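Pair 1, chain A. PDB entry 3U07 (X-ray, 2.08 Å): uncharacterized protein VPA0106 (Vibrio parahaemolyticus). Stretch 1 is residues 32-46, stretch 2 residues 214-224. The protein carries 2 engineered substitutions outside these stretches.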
# COMPACT_ATOMS: atom_id res chain seq x y z
N ASP A 32 -20.65 11.01 10.05
CA ASP A 32 -19.86 9.90 10.55
C ASP A 32 -20.12 8.65 9.72
O ASP A 32 -19.21 7.87 9.47
CB ASP A 32 -20.17 9.63 12.03
CG ASP A 32 -19.74 10.78 12.93
OD1 ASP A 32 -18.76 11.47 12.60
OD2 ASP A 32 -20.38 10.97 13.99
N ALA A 33 -21.36 8.46 9.28
CA ALA A 33 -21.71 7.30 8.47
C ALA A 33 -20.90 7.31 7.18
O ALA A 33 -20.32 6.30 6.79
CB ALA A 33 -23.21 7.29 8.15
N TYR A 34 -20.83 8.47 6.52
CA TYR A 34 -20.07 8.55 5.30
C TYR A 34 -18.58 8.33 5.55
O TYR A 34 -17.90 7.67 4.76
CB TYR A 34 -20.26 9.90 4.61
CG TYR A 34 -19.36 10.06 3.41
CD1 TYR A 34 -19.66 9.43 2.20
CD2 TYR A 34 -18.16 10.76 3.50
CE1 TYR A 34 -18.79 9.49 1.12
CE2 TYR A 34 -17.28 10.83 2.42
CZ TYR A 34 -17.60 10.20 1.23
OH TYR A 34 -16.73 10.28 0.17
N ILE A 35 -18.05 8.90 6.63
CA ILE A 35 -16.64 8.75 6.94
C ILE A 35 -16.28 7.27 7.17
O ILE A 35 -15.20 6.83 6.79
CB ILE A 35 -16.22 9.65 8.13
CG1 ILE A 35 -16.20 11.11 7.66
CG2 ILE A 35 -14.84 9.25 8.65
CD1 ILE A 35 -16.08 12.13 8.78
N TYR A 36 -17.19 6.51 7.79
CA TYR A 36 -16.95 5.08 7.99
C TYR A 36 -16.96 4.40 6.61
O TYR A 36 -16.10 3.57 6.31
CB TYR A 36 -18.05 4.45 8.86
CG TYR A 36 -18.27 2.97 8.59
CD1 TYR A 36 -17.42 2.00 9.12
CD2 TYR A 36 -19.30 2.55 7.74
CE1 TYR A 36 -17.58 0.65 8.81
CE2 TYR A 36 -19.47 1.20 7.42
CZ TYR A 36 -18.61 0.25 7.95
OH TYR A 36 -18.77 -1.07 7.61
N GLY A 37 -17.93 4.77 5.78
CA GLY A 37 -18.06 4.17 4.46
C GLY A 37 -17.01 4.58 3.45
O GLY A 37 -16.74 3.84 2.49
N TYR A 38 -16.41 5.74 3.67
CA TYR A 38 -15.39 6.28 2.76
C TYR A 38 -14.32 5.28 2.33
O TYR A 38 -14.07 5.11 1.14
CB TYR A 38 -14.70 7.49 3.41
CG TYR A 38 -13.57 8.07 2.60
CD1 TYR A 38 -13.82 8.97 1.56
CD2 TYR A 38 -12.25 7.71 2.86
CE1 TYR A 38 -12.77 9.50 0.80
CE2 TYR A 38 -11.19 8.24 2.11
CZ TYR A 38 -11.46 9.13 1.08
OH TYR A 38 -10.42 9.65 0.35
N SER A 39 -13.67 4.64 3.30
CA SER A 39 -12.61 3.68 2.97
C SER A 39 -13.11 2.56 2.06
O SER A 39 -12.44 2.17 1.11
CB SER A 39 -12.01 3.10 4.25
OG SER A 39 -11.40 4.12 5.03
N ILE A 40 -14.30 2.04 2.35
CA ILE A 40 -14.88 0.98 1.54
C ILE A 40 -15.26 1.53 0.16
O ILE A 40 -14.97 0.92 -0.87
CB ILE A 40 -16.14 0.40 2.20
CG1 ILE A 40 -15.75 -0.29 3.52
CG2 ILE A 40 -16.81 -0.60 1.26
CD1 ILE A 40 -16.91 -0.53 4.46
N ASP A 41 -15.89 2.70 0.14
CA ASP A 41 -16.30 3.29 -1.13
C ASP A 41 -15.12 3.54 -2.06
O ASP A 41 -15.17 3.19 -3.23
CB ASP A 41 -17.07 4.59 -0.88
CG ASP A 41 -17.84 5.05 -2.11
OD1 ASP A 41 -18.42 4.19 -2.79
OD2 ASP A 41 -17.86 6.27 -2.41
N GLU A 42 -14.06 4.14 -1.53
CA GLU A 42 -12.90 4.44 -2.36
C GLU A 42 -12.19 3.17 -2.83
O GLU A 42 -11.66 3.12 -3.94
CB GLU A 42 -11.93 5.37 -1.61
CG GLU A 42 -12.53 6.74 -1.28
CD GLU A 42 -12.96 7.52 -2.53
OE1 GLU A 42 -12.15 7.63 -3.47
OE2 GLU A 42 -14.11 8.01 -2.56
N ALA A 43 -12.18 2.13 -2.00
CA ALA A 43 -11.55 0.88 -2.40
C ALA A 43 -12.36 0.30 -3.56
O ALA A 43 -11.81 -0.18 -4.55
CB ALA A 43 -11.52 -0.11 -1.24
N TYR A 44 -13.69 0.36 -3.44
CA TYR A 44 -14.55 -0.13 -4.51
C TYR A 44 -14.31 0.65 -5.80
O TYR A 44 -14.10 0.05 -6.86
CB TYR A 44 -16.03 -0.02 -4.14
CG TYR A 44 -16.92 -0.49 -5.27
CD1 TYR A 44 -16.92 -1.83 -5.65
CD2 TYR A 44 -17.70 0.40 -6.00
CE1 TYR A 44 -17.67 -2.27 -6.74
CE2 TYR A 44 -18.46 -0.03 -7.10
CZ TYR A 44 -18.43 -1.37 -7.46
OH TYR A 44 -19.15 -1.81 -8.54
N LYS A 45 -14.34 1.98 -5.72
CA LYS A 45 -14.12 2.81 -6.91
C LYS A 45 -12.81 2.43 -7.58
O LYS A 45 -12.74 2.32 -8.81
CB LYS A 45 -14.09 4.30 -6.55
CG LYS A 45 -15.41 4.90 -6.09
CD LYS A 45 -15.23 6.39 -5.78
CE LYS A 45 -16.46 7.00 -5.14
NZ LYS A 45 -16.19 8.41 -4.70
N PHE A 46 -11.77 2.24 -6.77
CA PHE A 46 -10.48 1.87 -7.32
C PHE A 46 -10.56 0.52 -8.02
O PHE A 46 -10.02 0.33 -9.10
CB PHE A 46 -9.42 1.80 -6.21
CG PHE A 46 -8.05 1.47 -6.72
CD1 PHE A 46 -7.15 2.48 -7.06
CD2 PHE A 46 -7.66 0.14 -6.88
CE1 PHE A 46 -5.88 2.17 -7.55
CE2 PHE A 46 -6.40 -0.17 -7.37
CZ PHE A 46 -5.51 0.84 -7.71
N THR A 214 -25.10 5.95 -5.71
CA THR A 214 -24.82 6.74 -4.51
C THR A 214 -23.78 5.97 -3.68
O THR A 214 -23.55 4.78 -3.92
CB THR A 214 -26.07 6.91 -3.62
OG1 THR A 214 -26.45 5.63 -3.10
CG2 THR A 214 -27.23 7.50 -4.42
N TRP A 215 -23.15 6.62 -2.71
CA TRP A 215 -22.16 5.90 -1.93
C TRP A 215 -22.84 4.83 -1.08
O TRP A 215 -22.22 3.83 -0.74
CB TRP A 215 -21.33 6.84 -1.05
CG TRP A 215 -22.07 7.52 0.05
CD1 TRP A 215 -22.66 8.75 0.01
CD2 TRP A 215 -22.23 7.05 1.39
NE1 TRP A 215 -23.16 9.09 1.24
CE2 TRP A 215 -22.91 8.06 2.11
CE3 TRP A 215 -21.85 5.88 2.06
CZ2 TRP A 215 -23.22 7.93 3.46
CZ3 TRP A 215 -22.17 5.75 3.41
CH2 TRP A 215 -22.84 6.77 4.10
N LEU A 216 -24.11 5.04 -0.73
CA LEU A 216 -24.84 4.06 0.06
C LEU A 216 -24.95 2.74 -0.70
O LEU A 216 -24.66 1.68 -0.14
CB LEU A 216 -26.24 4.56 0.41
CG LEU A 216 -26.37 5.60 1.52
CD1 LEU A 216 -27.82 6.06 1.62
CD2 LEU A 216 -25.90 5.01 2.86
N GLU A 217 -25.35 2.78 -1.97
CA GLU A 217 -25.47 1.53 -2.71
C GLU A 217 -24.14 0.84 -2.96
O GLU A 217 -24.07 -0.39 -2.91
CB GLU A 217 -26.26 1.72 -4.01
CG GLU A 217 -25.81 2.81 -4.96
CD GLU A 217 -26.77 2.96 -6.14
OE1 GLU A 217 -27.46 4.00 -6.23
OE2 GLU A 217 -26.83 2.02 -6.97
N ARG A 218 -23.08 1.62 -3.19
CA ARG A 218 -21.77 1.02 -3.42
C ARG A 218 -21.27 0.36 -2.13
O ARG A 218 -20.84 -0.80 -2.15
CB ARG A 218 -20.77 2.07 -3.90
CG ARG A 218 -21.04 2.60 -5.32
CD ARG A 218 -19.91 3.50 -5.81
NE ARG A 218 -19.70 4.67 -4.95
CZ ARG A 218 -20.26 5.86 -5.13
NH1 ARG A 218 -21.07 6.07 -6.16
NH2 ARG A 218 -20.02 6.84 -4.28
N VAL A 219 -21.32 1.09 -1.02
CA VAL A 219 -20.86 0.54 0.25
C VAL A 219 -21.69 -0.68 0.67
O VAL A 219 -21.14 -1.69 1.10
CB VAL A 219 -20.91 1.61 1.37
CG1 VAL A 219 -20.64 0.96 2.73
CG2 VAL A 219 -19.85 2.69 1.09
N ASN A 220 -23.02 -0.59 0.57
CA ASN A 220 -23.88 -1.72 0.95
C ASN A 220 -23.60 -2.93 0.05
O ASN A 220 -23.69 -4.07 0.49
CB ASN A 220 -25.36 -1.33 0.87
CG ASN A 220 -25.76 -0.33 1.93
OD1 ASN A 220 -24.97 0.00 2.82
ND2 ASN A 220 -26.99 0.15 1.87
N PHE A 221 -23.27 -2.66 -1.21
CA PHE A 221 -22.96 -3.73 -2.16
C PHE A 221 -21.69 -4.47 -1.71
O PHE A 221 -21.66 -5.70 -1.67
CB PHE A 221 -22.73 -3.14 -3.55
CG PHE A 221 -22.21 -4.13 -4.55
CD1 PHE A 221 -23.06 -5.04 -5.16
CD2 PHE A 221 -20.85 -4.17 -4.86
CE1 PHE A 221 -22.58 -5.97 -6.08
CE2 PHE A 221 -20.35 -5.09 -5.78
CZ PHE A 221 -21.22 -6.00 -6.39
N VAL A 222 -20.64 -3.72 -1.40
CA VAL A 222 -19.39 -4.33 -0.96
C VAL A 222 -19.57 -5.05 0.38
O VAL A 222 -19.05 -6.14 0.58
CB VAL A 222 -18.28 -3.27 -0.80
CG1 VAL A 222 -17.06 -3.89 -0.15
CG2 VAL A 222 -17.93 -2.70 -2.17
N LEU A 223 -20.32 -4.42 1.28
CA LEU A 223 -20.59 -4.98 2.60
C LEU A 223 -21.25 -6.35 2.48
O LEU A 223 -21.01 -7.24 3.28
CB LEU A 223 -21.52 -4.04 3.38
CG LEU A 223 -21.11 -3.27 4.64
CD1 LEU A 223 -19.62 -3.23 4.86
CD2 LEU A 223 -21.68 -1.87 4.53
N CYS A 224 -22.09 -6.49 1.46
CA CYS A 224 -22.81 -7.74 1.23
C CYS A 224 -21.89 -8.87 0.79
O CYS A 224 -22.09 -10.02 1.19
CB CYS A 224 -23.88 -7.51 0.15
SG CYS A 224 -25.17 -8.80 0.07

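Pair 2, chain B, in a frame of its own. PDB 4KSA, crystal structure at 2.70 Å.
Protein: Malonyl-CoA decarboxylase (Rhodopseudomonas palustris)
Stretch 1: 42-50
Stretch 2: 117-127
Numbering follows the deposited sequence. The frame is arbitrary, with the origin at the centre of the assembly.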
# COMPACT_ATOMS: atom_id res chain seq x y z
N LEU B 42 -18.05 35.17 -16.14
CA LEU B 42 -17.92 34.13 -15.13
C LEU B 42 -16.63 34.30 -14.32
O LEU B 42 -16.64 34.25 -13.10
CB LEU B 42 -17.93 32.77 -15.81
CG LEU B 42 -18.24 31.57 -14.93
CD1 LEU B 42 -19.45 31.86 -14.06
CD2 LEU B 42 -18.50 30.38 -15.84
N SER B 43 -15.52 34.51 -15.01
CA SER B 43 -14.25 34.72 -14.35
C SER B 43 -14.41 35.83 -13.30
O SER B 43 -13.80 35.78 -12.23
CB SER B 43 -13.17 35.12 -15.37
OG SER B 43 -13.09 34.17 -16.42
N GLU B 44 -15.23 36.82 -13.62
CA GLU B 44 -15.47 37.95 -12.74
C GLU B 44 -16.26 37.55 -11.49
O GLU B 44 -15.99 38.05 -10.39
CB GLU B 44 -16.21 39.05 -13.50
CG GLU B 44 -15.34 39.82 -14.46
CD GLU B 44 -14.23 40.55 -13.76
OE1 GLU B 44 -13.34 41.10 -14.45
OE2 GLU B 44 -14.24 40.59 -12.50
N THR B 45 -17.25 36.67 -11.66
CA THR B 45 -18.04 36.20 -10.53
C THR B 45 -17.07 35.41 -9.64
O THR B 45 -16.90 35.72 -8.47
CB THR B 45 -19.19 35.26 -10.98
OG1 THR B 45 -20.02 35.92 -11.94
CG2 THR B 45 -20.04 34.83 -9.78
N LEU B 46 -16.44 34.39 -10.22
CA LEU B 46 -15.48 33.55 -9.51
C LEU B 46 -14.47 34.37 -8.72
O LEU B 46 -14.23 34.13 -7.54
CB LEU B 46 -14.74 32.65 -10.49
CG LEU B 46 -13.71 31.70 -9.88
CD1 LEU B 46 -14.41 30.72 -8.92
CD2 LEU B 46 -13.00 30.94 -10.99
N LEU B 47 -13.86 35.35 -9.38
CA LEU B 47 -12.87 36.19 -8.72
C LEU B 47 -13.39 36.91 -7.48
O LEU B 47 -12.65 37.11 -6.52
CB LEU B 47 -12.32 37.22 -9.70
CG LEU B 47 -11.14 36.81 -10.56
CD1 LEU B 47 -10.79 37.94 -11.53
CD2 LEU B 47 -9.95 36.50 -9.66
N SER B 48 -14.66 37.31 -7.50
CA SER B 48 -15.25 38.05 -6.38
C SER B 48 -15.89 37.15 -5.33
O SER B 48 -16.18 37.59 -4.22
CB SER B 48 -16.32 39.02 -6.89
OG SER B 48 -17.54 38.33 -7.15
N ARG B 49 -16.13 35.89 -5.70
CA ARG B 49 -16.74 34.95 -4.79
C ARG B 49 -16.00 34.82 -3.46
O ARG B 49 -14.78 35.05 -3.39
CB ARG B 49 -16.82 33.59 -5.45
CG ARG B 49 -17.98 32.81 -4.98
CD ARG B 49 -19.23 33.49 -5.44
NE ARG B 49 -20.40 33.01 -4.71
CZ ARG B 49 -21.64 33.26 -5.08
NH1 ARG B 49 -21.88 33.98 -6.17
NH2 ARG B 49 -22.65 32.79 -4.35
N ARG B 50 -16.73 34.46 -2.42
CA ARG B 50 -16.16 34.29 -1.09
C ARG B 50 -16.38 32.88 -0.52
O ARG B 50 -15.53 32.35 0.21
CB ARG B 50 -16.76 35.32 -0.12
CG ARG B 50 -16.12 36.71 -0.21
CD ARG B 50 -16.71 37.66 0.85
NE ARG B 50 -17.64 38.64 0.29
CZ ARG B 50 -18.68 38.35 -0.49
NH1 ARG B 50 -19.47 39.32 -0.94
NH2 ARG B 50 -18.94 37.09 -0.84
N PRO B 117 -1.17 40.54 -11.26
CA PRO B 117 -2.36 40.55 -12.12
C PRO B 117 -3.44 39.63 -11.59
O PRO B 117 -3.16 38.60 -10.95
CB PRO B 117 -1.81 40.09 -13.46
CG PRO B 117 -0.67 39.20 -13.08
CD PRO B 117 -0.02 39.98 -11.98
N ARG B 118 -4.68 39.98 -11.87
CA ARG B 118 -5.82 39.20 -11.44
C ARG B 118 -5.85 37.79 -12.04
O ARG B 118 -6.63 36.94 -11.60
CB ARG B 118 -7.11 39.94 -11.78
CG ARG B 118 -7.19 41.32 -11.16
CD ARG B 118 -8.64 41.79 -11.18
NE ARG B 118 -9.12 42.00 -12.54
CZ ARG B 118 -10.39 41.84 -12.90
NH1 ARG B 118 -11.30 41.47 -12.00
NH2 ARG B 118 -10.75 42.03 -14.17
N ARG B 119 -5.02 37.57 -13.06
CA ARG B 119 -4.93 36.28 -13.74
C ARG B 119 -4.57 35.19 -12.74
O ARG B 119 -5.13 34.10 -12.74
CB ARG B 119 -3.82 36.29 -14.78
CG ARG B 119 -4.03 37.17 -15.98
CD ARG B 119 -3.11 36.75 -17.11
NE ARG B 119 -1.78 37.32 -16.96
CZ ARG B 119 -1.54 38.62 -17.01
NH1 ARG B 119 -0.31 39.08 -16.86
NH2 ARG B 119 -2.54 39.45 -17.22
N GLN B 120 -3.60 35.50 -11.89
CA GLN B 120 -3.13 34.57 -10.89
C GLN B 120 -4.25 34.06 -9.97
O GLN B 120 -4.47 32.85 -9.86
CB GLN B 120 -2.05 35.24 -10.07
CG GLN B 120 -1.00 35.92 -10.92
CD GLN B 120 0.39 35.68 -10.41
OE1 GLN B 120 0.58 35.21 -9.27
NE2 GLN B 120 1.39 36.00 -11.23
N GLU B 121 -4.95 34.98 -9.32
CA GLU B 121 -6.01 34.58 -8.42
C GLU B 121 -7.05 33.75 -9.17
O GLU B 121 -7.62 32.82 -8.61
CB GLU B 121 -6.65 35.82 -7.80
CG GLU B 121 -7.67 35.51 -6.70
CD GLU B 121 -7.09 34.58 -5.64
OE1 GLU B 121 -5.88 34.72 -5.30
OE2 GLU B 121 -7.84 33.71 -5.14
N LEU B 122 -7.28 34.10 -10.44
CA LEU B 122 -8.25 33.38 -11.27
C LEU B 122 -7.80 31.94 -11.55
O LEU B 122 -8.62 31.00 -11.53
CB LEU B 122 -8.46 34.10 -12.60
CG LEU B 122 -9.38 33.34 -13.56
CD1 LEU B 122 -10.77 33.22 -12.91
CD2 LEU B 122 -9.44 34.02 -14.93
N ILE B 123 -6.51 31.77 -11.85
CA ILE B 123 -5.97 30.44 -12.12
C ILE B 123 -5.97 29.63 -10.81
O ILE B 123 -6.39 28.46 -10.80
CB ILE B 123 -4.54 30.54 -12.74
CG1 ILE B 123 -4.62 31.24 -14.10
CG2 ILE B 123 -3.95 29.15 -12.97
CD1 ILE B 123 -3.27 31.45 -14.78
N ARG B 124 -5.53 30.26 -9.72
CA ARG B 124 -5.48 29.59 -8.42
C ARG B 124 -6.84 29.05 -8.04
O ARG B 124 -6.93 27.95 -7.48
CB ARG B 124 -5.00 30.51 -7.30
CG ARG B 124 -3.50 30.64 -7.25
CD ARG B 124 -3.06 31.29 -5.96
NE ARG B 124 -3.37 32.71 -5.95
CZ ARG B 124 -2.51 33.65 -6.31
NH1 ARG B 124 -1.28 33.32 -6.68
NH2 ARG B 124 -2.89 34.92 -6.32
N ARG B 125 -7.88 29.80 -8.35
CA ARG B 125 -9.22 29.35 -8.02
C ARG B 125 -9.70 28.25 -8.95
O ARG B 125 -10.35 27.32 -8.51
CB ARG B 125 -10.18 30.53 -8.04
CG ARG B 125 -9.81 31.56 -7.00
CD ARG B 125 -10.92 32.56 -6.74
NE ARG B 125 -10.48 33.52 -5.74
CZ ARG B 125 -11.30 34.26 -4.99
NH1 ARG B 125 -12.62 34.17 -5.13
NH2 ARG B 125 -10.78 35.06 -4.06
N LEU B 126 -9.37 28.36 -10.23
CA LEU B 126 -9.79 27.35 -11.21
C LEU B 126 -9.14 26.03 -10.91
O LEU B 126 -9.59 24.99 -11.37
CB LEU B 126 -9.40 27.78 -12.61
CG LEU B 126 -10.15 28.98 -13.19
CD1 LEU B 126 -9.59 29.31 -14.55
CD2 LEU B 126 -11.64 28.64 -13.27
N ASN B 127 -8.06 26.07 -10.14
CA ASN B 127 -7.32 24.88 -9.79
C ASN B 127 -8.01 24.07 -8.71
O ASN B 127 -7.59 22.96 -8.40
CB ASN B 127 -5.91 25.26 -9.33
CG ASN B 127 -5.00 24.06 -9.24
OD1 ASN B 127 -4.94 23.25 -10.15
ND2 ASN B 127 -4.28 23.95 -8.14

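Pair 1 and pair 2 each bring two helices together nearly at right angles, with N-to-C directions 80° apart in pair 1 and 83° in pair 2, and closest axis approaches of 8.9 and 9.6 Å. The backbones of 14 central residues superpose with an RMSD of 0.6 Å. The point of nearest backbone approach is also shared: D41(A) CA lies 5.5 Å from V219(A) CA, and at the matching positions L47(B) CA lies 6.0 Å from L122(B) CA. The contact buries 672 Å² in pair 1 and 514 Å² in pair 2.

The best-conserved solution is an aliphatic cluster beside this crossing. I40(A) matches L46(B), V219(A) matches L122(B), and L223(A) matches L126(B), with side-chain centres 0.9, 1.2 and 0.5 Å apart. I40(A) CD1 sits 3.8 Å from L223(A) CD1; its counterpart contact is L46(B) CD2 to L126(B) CD2, 3.5 Å. L46(B) CD2 also packs 3.7 Å from L122(B) CD1, whereas I40(A) CD1 is 4.4 Å from V219(A) CG1, a looser fit.

At the crossing itself the chemistry diverges. D41(A) and R218(A) form a two-pronged salt bridge: R218(A) NE donates to D41(A) OD1 at 2.6 Å and R218(A) NH2 to D41(A) OD2 at 2.9 Å, so the carboxylate meets the guanidinium at its edge. The matching residues are L47(B) and E121(B), and here the contact is carbon on carbon, L47(B) CD2 to E121(B) CB at 3.8 Å. The carboxylate of E121(B) instead serves its own helix, accepting from R125(B) NE at its OE2, 2.7 Å away, and bridging to R124(B) as well.

Pair 2 places its interhelical salt bridge at a different pair of positions. R118(B) NH2 donates to E44(B) OE1 at 2.8 Å and R118(B) NH1 to E44(B) OE2 at 3.1 Å. The position of R118(B) belongs to W215(A) in pair 1, which is filled by aromatic packing: the edge of Y34(A) meets the face of the indole, with Y34(A) CD1 3.5 Å from W215(A) CE2, while Y34(A) CA lies over the six-membered ring. G37(A) leaves room for this ring, since an ideal CB there would come within 3.0 Å of W215(A) CZ3. Its match, S43(B), has a side chain, and S43(B) CB rests 3.9 Å from L122(B) CD2.

V222(A) and R125(B) also match, and both have CA-to-CB bonds pointing toward the other helix. V222(A) stays apolar, its CG1 3.6 Å from I40(A) CG2 and its CG2 3.7 Å from Y44(A) CD1. R125(B) reaches farther and finds backbone oxygens where helix 42-48 gives way to loop: its NH1 donates to R49(B) O at 2.9 Å and, through a weak bond, to L46(B) O, also at 2.9 Å. One crossing thus accommodates buried charge and aromatic rings in pair 1, and leucines flanked by arginines in pair 2.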